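Local structure of probable sugar ABC transporter, sugar-binding protein (Streptococcus pneumoniae, 2W7Y) at residues Y199-G204 and M247-A252; R209-V214 and K237-A242. The protein binds the blood group A-trisaccharide and, as the solute-binding protein of a probable sugar ABC transporter, probably delivers such glycans for uptake. One frame throughout, in Å; residues are numbered along the deposited sequence.

Contact 1: residues Y199-G204 and M247-A252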
loop_
_atom_site.group_PDB
_atom_site.type_symbol
_atom_site.label_atom_id
_atom_site.label_comp_id
_atom_site.label_asym_id
_atom_site.label_seq_id
_atom_site.Cartn_x
_atom_site.Cartn_y
_atom_site.Cartn_z
ATOM N N TYR A 199 -4.413 -21.880 8.557
ATOM C CA TYR A 199 -5.174 -20.795 9.161
ATOM C C TYR A 199 -5.777 -19.935 8.055
ATOM O O TYR A 199 -5.339 -19.998 6.903
ATOM C CB TYR A 199 -4.324 -19.976 10.145
ATOM C CG TYR A 199 -3.118 -19.264 9.560
ATOM C CD1 TYR A 199 -1.898 -19.929 9.394
ATOM C CD2 TYR A 199 -3.187 -17.916 9.212
ATOM C CE1 TYR A 199 -0.783 -19.272 8.871
ATOM C CE2 TYR A 199 -2.076 -17.248 8.689
ATOM C CZ TYR A 199 -0.881 -17.933 8.522
ATOM O OH TYR A 199 0.212 -17.272 8.004
ATOM N N ALA A 200 -6.795 -19.153 8.400
ATOM C CA ALA A 200 -7.556 -18.395 7.412
ATOM C C ALA A 200 -6.710 -17.307 6.737
ATOM O O ALA A 200 -6.441 -17.374 5.532
ATOM C CB ALA A 200 -8.802 -17.808 8.048
ATOM N N PHE A 201 -6.280 -16.324 7.524
ATOM C CA PHE A 201 -5.446 -15.230 7.032
ATOM C C PHE A 201 -4.506 -14.707 8.113
ATOM O O PHE A 201 -4.729 -14.926 9.309
ATOM C CB PHE A 201 -6.311 -14.085 6.473
ATOM C CG PHE A 201 -7.355 -13.567 7.436
ATOM C CD1 PHE A 201 -8.653 -14.079 7.420
ATOM C CD2 PHE A 201 -7.047 -12.552 8.342
ATOM C CE1 PHE A 201 -9.626 -13.603 8.306
ATOM C CE2 PHE A 201 -8.009 -12.068 9.232
ATOM C CZ PHE A 201 -9.304 -12.596 9.214
ATOM N N GLY A 202 -3.449 -14.022 7.687
ATOM C CA GLY A 202 -2.593 -13.285 8.610
ATOM C C GLY A 202 -3.241 -11.977 9.028
ATOM O O GLY A 202 -3.785 -11.252 8.195
ATOM N N ALA A 203 -3.191 -11.683 10.325
ATOM C CA ALA A 203 -3.721 -10.431 10.864
ATOM C C ALA A 203 -2.597 -9.554 11.413
ATOM O O ALA A 203 -1.498 -10.033 11.679
ATOM C CB ALA A 203 -4.768 -10.709 11.933
ATOM N N GLY A 204 -2.886 -8.270 11.591
ATOM C CA GLY A 204 -1.875 -7.281 11.973
ATOM C C GLY A 204 -2.023 -6.101 11.035
ATOM O O GLY A 204 -3.095 -5.499 10.964
HETATM N N MSE A 247 -12.841 -6.717 13.943
HETATM C CA MSE A 247 -12.344 -7.207 15.232
HETATM C C MSE A 247 -12.914 -8.567 15.631
HETATM O O MSE A 247 -12.204 -9.390 16.200
HETATM C CB MSE A 247 -12.626 -6.190 16.339
HETATM C CG MSE A 247 -11.719 -4.978 16.306
HETATM SE SE MSE A 247 -12.175 -3.691 17.689
HETATM C CE MSE A 247 -10.610 -2.545 17.545
ATOM N N LYS A 248 -14.195 -8.789 15.343
ATOM C CA LYS A 248 -14.845 -10.080 15.576
ATOM C C LYS A 248 -14.229 -11.172 14.706
ATOM O O LYS A 248 -14.033 -12.306 15.161
ATOM C CB LYS A 248 -16.348 -9.985 15.295
ATOM C CG LYS A 248 -17.169 -9.381 16.424
ATOM C CD LYS A 248 -18.582 -9.054 15.966
ATOM C CE LYS A 248 -19.381 -10.307 15.615
ATOM N NZ LYS A 248 -20.689 -9.977 14.976
ATOM N N GLU A 249 -13.931 -10.821 13.456
ATOM C CA GLU A 249 -13.315 -11.745 12.508
ATOM C C GLU A 249 -11.847 -12.016 12.841
ATOM O O GLU A 249 -11.372 -13.143 12.704
ATOM C CB GLU A 249 -13.474 -11.232 11.071
ATOM C CG GLU A 249 -13.033 -12.210 9.982
ATOM C CD GLU A 249 -13.634 -13.605 10.123
ATOM O OE1 GLU A 249 -12.983 -14.563 9.666
ATOM O OE2 GLU A 249 -14.742 -13.756 10.682
ATOM N N ILE A 250 -11.145 -10.979 13.288
ATOM C CA ILE A 250 -9.754 -11.096 13.728
ATOM C C ILE A 250 -9.633 -11.962 14.996
ATOM O O ILE A 250 -8.663 -12.716 15.154
ATOM C CB ILE A 250 -9.122 -9.687 13.934
ATOM C CG1 ILE A 250 -8.428 -9.183 12.659
ATOM C CG2 ILE A 250 -8.086 -9.700 15.041
ATOM C CD1 ILE A 250 -9.244 -9.239 11.368
ATOM N N GLN A 251 -10.624 -11.860 15.883
ATOM C CA GLN A 251 -10.658 -12.664 17.104
ATOM C C GLN A 251 -10.967 -14.130 16.782
ATOM O O GLN A 251 -10.355 -15.038 17.346
ATOM C CB GLN A 251 -11.676 -12.094 18.094
ATOM C CG GLN A 251 -11.431 -12.498 19.544
ATOM C CD GLN A 251 -12.324 -11.753 20.512
ATOM O OE1 GLN A 251 -13.545 -11.870 20.462
ATOM N NE2 GLN A 251 -11.716 -10.982 21.405
ATOM N N ALA A 252 -11.901 -14.342 15.856
ATOM C CA ALA A 252 -12.240 -15.672 15.354
ATOM C C ALA A 252 -11.078 -16.292 14.577
ATOM O O ALA A 252 -10.935 -17.515 14.532
ATOM C CB ALA A 252 -13.486 -15.604 14.476
#

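Contact 2: residues R209-V214 and K237-A242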
loop_
_atom_site.group_PDB
_atom_site.type_symbol
_atom_site.label_atom_id
_atom_site.label_comp_id
_atom_site.label_asym_id
_atom_site.label_seq_id
_atom_site.Cartn_x
_atom_site.Cartn_y
_atom_site.Cartn_z
ATOM N N ARG A 209 -6.693 -3.556 5.951
ATOM C CA ARG A 209 -7.204 -3.665 4.584
ATOM C C ARG A 209 -8.644 -4.173 4.588
ATOM O O ARG A 209 -9.424 -3.850 3.686
ATOM C CB ARG A 209 -6.326 -4.587 3.722
ATOM C CG ARG A 209 -4.822 -4.499 3.955
ATOM C CD ARG A 209 -4.257 -3.110 3.674
ATOM N NE ARG A 209 -2.795 -3.121 3.655
ATOM C CZ ARG A 209 -2.032 -2.033 3.636
ATOM N NH1 ARG A 209 -2.583 -0.824 3.633
ATOM N NH2 ARG A 209 -0.714 -2.159 3.617
ATOM N N LEU A 210 -8.983 -4.974 5.596
ATOM C CA LEU A 210 -10.366 -5.403 5.816
ATOM C C LEU A 210 -11.239 -4.260 6.331
ATOM O O LEU A 210 -12.371 -4.098 5.879
ATOM C CB LEU A 210 -10.431 -6.601 6.768
ATOM C CG LEU A 210 -9.976 -7.978 6.260
ATOM C CD1 LEU A 210 -10.023 -8.999 7.385
ATOM C CD2 LEU A 210 -10.815 -8.446 5.078
ATOM N N PHE A 211 -10.708 -3.472 7.268
ATOM C CA PHE A 211 -11.390 -2.276 7.781
ATOM C C PHE A 211 -11.584 -1.225 6.680
ATOM O O PHE A 211 -12.677 -0.680 6.523
ATOM C CB PHE A 211 -10.623 -1.671 8.967
ATOM C CG PHE A 211 -11.196 -0.360 9.470
ATOM C CD1 PHE A 211 -12.317 -0.341 10.301
ATOM C CD2 PHE A 211 -10.606 0.855 9.119
ATOM C CE1 PHE A 211 -12.848 0.874 10.766
ATOM C CE2 PHE A 211 -11.124 2.068 9.580
ATOM C CZ PHE A 211 -12.246 2.080 10.405
ATOM N N ASN A 212 -10.512 -0.955 5.939
ATOM C CA ASN A 212 -10.501 0.011 4.845
ATOM C C ASN A 212 -11.583 -0.272 3.811
ATOM O O ASN A 212 -12.266 0.645 3.342
ATOM C CB ASN A 212 -9.132 -0.024 4.156
ATOM C CG ASN A 212 -8.725 1.312 3.547
ATOM O OD1 ASN A 212 -7.543 1.639 3.525
ATOM N ND2 ASN A 212 -9.685 2.074 3.034
ATOM N N THR A 213 -11.736 -1.551 3.468
ATOM C CA THR A 213 -12.654 -1.960 2.411
ATOM C C THR A 213 -14.097 -2.153 2.879
ATOM O O THR A 213 -15.025 -1.907 2.107
ATOM C CB THR A 213 -12.149 -3.210 1.643
ATOM O OG1 THR A 213 -11.819 -4.262 2.561
ATOM C CG2 THR A 213 -10.922 -2.864 0.825
ATOM N N VAL A 214 -14.288 -2.575 4.129
ATOM C CA VAL A 214 -15.643 -2.789 4.661
ATOM C C VAL A 214 -16.332 -1.457 4.948
ATOM O O VAL A 214 -17.558 -1.356 4.885
ATOM C CB VAL A 214 -15.683 -3.757 5.893
ATOM C CG1 VAL A 214 -15.242 -3.062 7.180
ATOM C CG2 VAL A 214 -17.078 -4.359 6.060
ATOM N N LYS A 237 -21.882 5.565 12.908
ATOM C CA LYS A 237 -22.265 4.160 13.029
ATOM C C LYS A 237 -21.472 3.269 12.071
ATOM O O LYS A 237 -21.058 2.172 12.444
ATOM C CB LYS A 237 -23.781 4.012 12.812
ATOM C CG LYS A 237 -24.286 2.586 12.607
ATOM C CD LYS A 237 -25.793 2.482 12.865
ATOM C CE LYS A 237 -26.408 1.288 12.129
ATOM N NZ LYS A 237 -25.847 -0.035 12.552
ATOM N N GLU A 238 -21.251 3.759 10.854
ATOM C CA GLU A 238 -20.459 3.054 9.847
ATOM C C GLU A 238 -19.023 2.780 10.304
ATOM O O GLU A 238 -18.505 1.685 10.091
ATOM C CB GLU A 238 -20.452 3.823 8.520
ATOM C CG GLU A 238 -21.802 3.873 7.803
ATOM C CD GLU A 238 -22.705 4.992 8.296
ATOM O OE1 GLU A 238 -22.256 5.811 9.129
ATOM O OE2 GLU A 238 -23.869 5.056 7.841
ATOM N N PHE A 239 -18.391 3.775 10.924
ATOM C CA PHE A 239 -17.043 3.639 11.481
ATOM C C PHE A 239 -17.013 2.616 12.616
ATOM O O PHE A 239 -16.094 1.798 12.696
ATOM C CB PHE A 239 -16.539 4.993 11.991
ATOM C CG PHE A 239 -15.045 5.065 12.183
ATOM C CD1 PHE A 239 -14.237 5.645 11.214
ATOM C CD2 PHE A 239 -14.446 4.569 13.343
ATOM C CE1 PHE A 239 -12.860 5.719 11.385
ATOM C CE2 PHE A 239 -13.063 4.634 13.519
ATOM C CZ PHE A 239 -12.270 5.210 12.537
ATOM N N ALA A 240 -18.021 2.673 13.486
ATOM C CA ALA A 240 -18.129 1.768 14.634
ATOM C C ALA A 240 -18.457 0.333 14.223
ATOM O O ALA A 240 -17.905 -0.610 14.794
ATOM C CB ALA A 240 -19.152 2.286 15.636
ATOM N N ASP A 241 -19.351 0.179 13.244
ATOM C CA ASP A 241 -19.724 -1.140 12.717
ATOM C C ASP A 241 -18.568 -1.832 12.005
ATOM O O ASP A 241 -18.382 -3.037 12.156
ATOM C CB ASP A 241 -20.920 -1.045 11.762
ATOM C CG ASP A 241 -22.202 -0.637 12.458
ATOM O OD1 ASP A 241 -23.158 -0.268 11.738
ATOM O OD2 ASP A 241 -22.258 -0.673 13.709
ATOM N N ALA A 242 -17.809 -1.070 11.221
ATOM C CA ALA A 242 -16.667 -1.606 10.483
ATOM C C ALA A 242 -15.617 -2.141 11.456
ATOM O O ALA A 242 -15.168 -3.282 11.343
ATOM C CB ALA A 242 -16.071 -0.532 9.578
#

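Contact 1: residues Y199-G204 and M247-A252
The Phe201 ring meets the helix with its rim: Glu249 OE1 lies in the plane of the ring, 3.7 Å from Phe201 CE1, and Ile250 CD1 comes up to the neighbouring part of the same edge, 3.8 Å from Phe201 CE2. With the oxygen at the edge the two flat groups do not stack, and the carboxylate is tilted 38° from the ring; the faintly positive C-H rim would be expected to suit a carboxylate oxygen better than a ring face. CG anti to the backbone N (chi1 -172°) puts Glu249 CG 3.8 Å from Phe201 CZ, and the bend at chi2 then brings the carboxylate to the ring edge. The polar end is not left to the ring alone, since OE1 also forms a salt bridge with Arg193. Ile250 serves both Phe201 and Ala203: while CD1 touches the phenylalanine, CG1 rests 4.0 Å from Ala203 CB. The small methyl of Ala203 lets the backbone come close, its CA being 6.7 Å from that of Ile250. Phe201 also packs edge-to-face with Phe278, and its carbonyl O accepts a hydrogen bond from Asn253 ND2. This is buried, structural strand-and-loop-to-helix packing within the solute-binding protein fold, the side chain of Ala203 lying about 13 Å from the bound A2G. Segment 199-204 lies against the last turns of helix 237-252, with helix 182-193 touching Glu249 and Ser207 of helix 207-215 touching Ile250.

Contact 2: residues R209-V214 and K237-A242
Two helices of the solute-binding protein fold, 207-215 and 237-252, pack here in a roughly antiparallel pair through Phe211, Val214, Phe239 and Ala242. The axes of the two segments approach to 9.9 Å, and their directions differ by 146°. At one end of the contact is a T-shaped (edge-to-face) aromatic pair: the edge of Phe211 is directed at the face of Phe239, with centroids 5.3 Å apart and planes at 76°. Phe211 CZ does the touching, sitting over the face but displaced toward its rim. Phenylalanine suits both places, offering a C-H edge on one side and a pi face on the other without any polar group to bury. Although the CB of Phe239 points away from helix 207-215, CG anti to the backbone N (chi1 -162°) swings the ring back to its partner. Ala242, whose CB points toward the other helix, is small enough to fit between larger side chains, and the CA atoms of Phe211 and Ala242 are 6.0 Å apart. Behind the interface, Arg209 O accepts from both the N and OG1 of Thr213, while Arg209 NH2 is hydrogen-bonded to O7 of the bound A2G (2-acetamido-2-deoxy-alpha-D-galactopyranose), so this helix also reaches the glycan pocket. The methyl of Ala242 is held from two directions, by Phe211 CE1 at 3.7 Å and by Val214 CG1 at 3.6 Å.

The centres of contacts 1 and 2 are about 15 Å apart, on the same side of the chain's centre. Both use helix 237-252, contact 2 its first turns and contact 1 its last. Strand 199-201 and helix 207-215 are successive elements, and the order 199-204, 209-214, 237-242, 247-252 places contact 2 within the chain span bounded by contact 1. Leu210 joins the two: its CD1 lies 4.1 Å from Ile250 CD1 and 4.1 Å from Phe201 CZ. One long helix therefore receives both segment 199-204 and the following helix in neighbouring, largely apolar contacts joined by Leu210, while Arg209 of the same helix 207-215 bonds to the bound glycan.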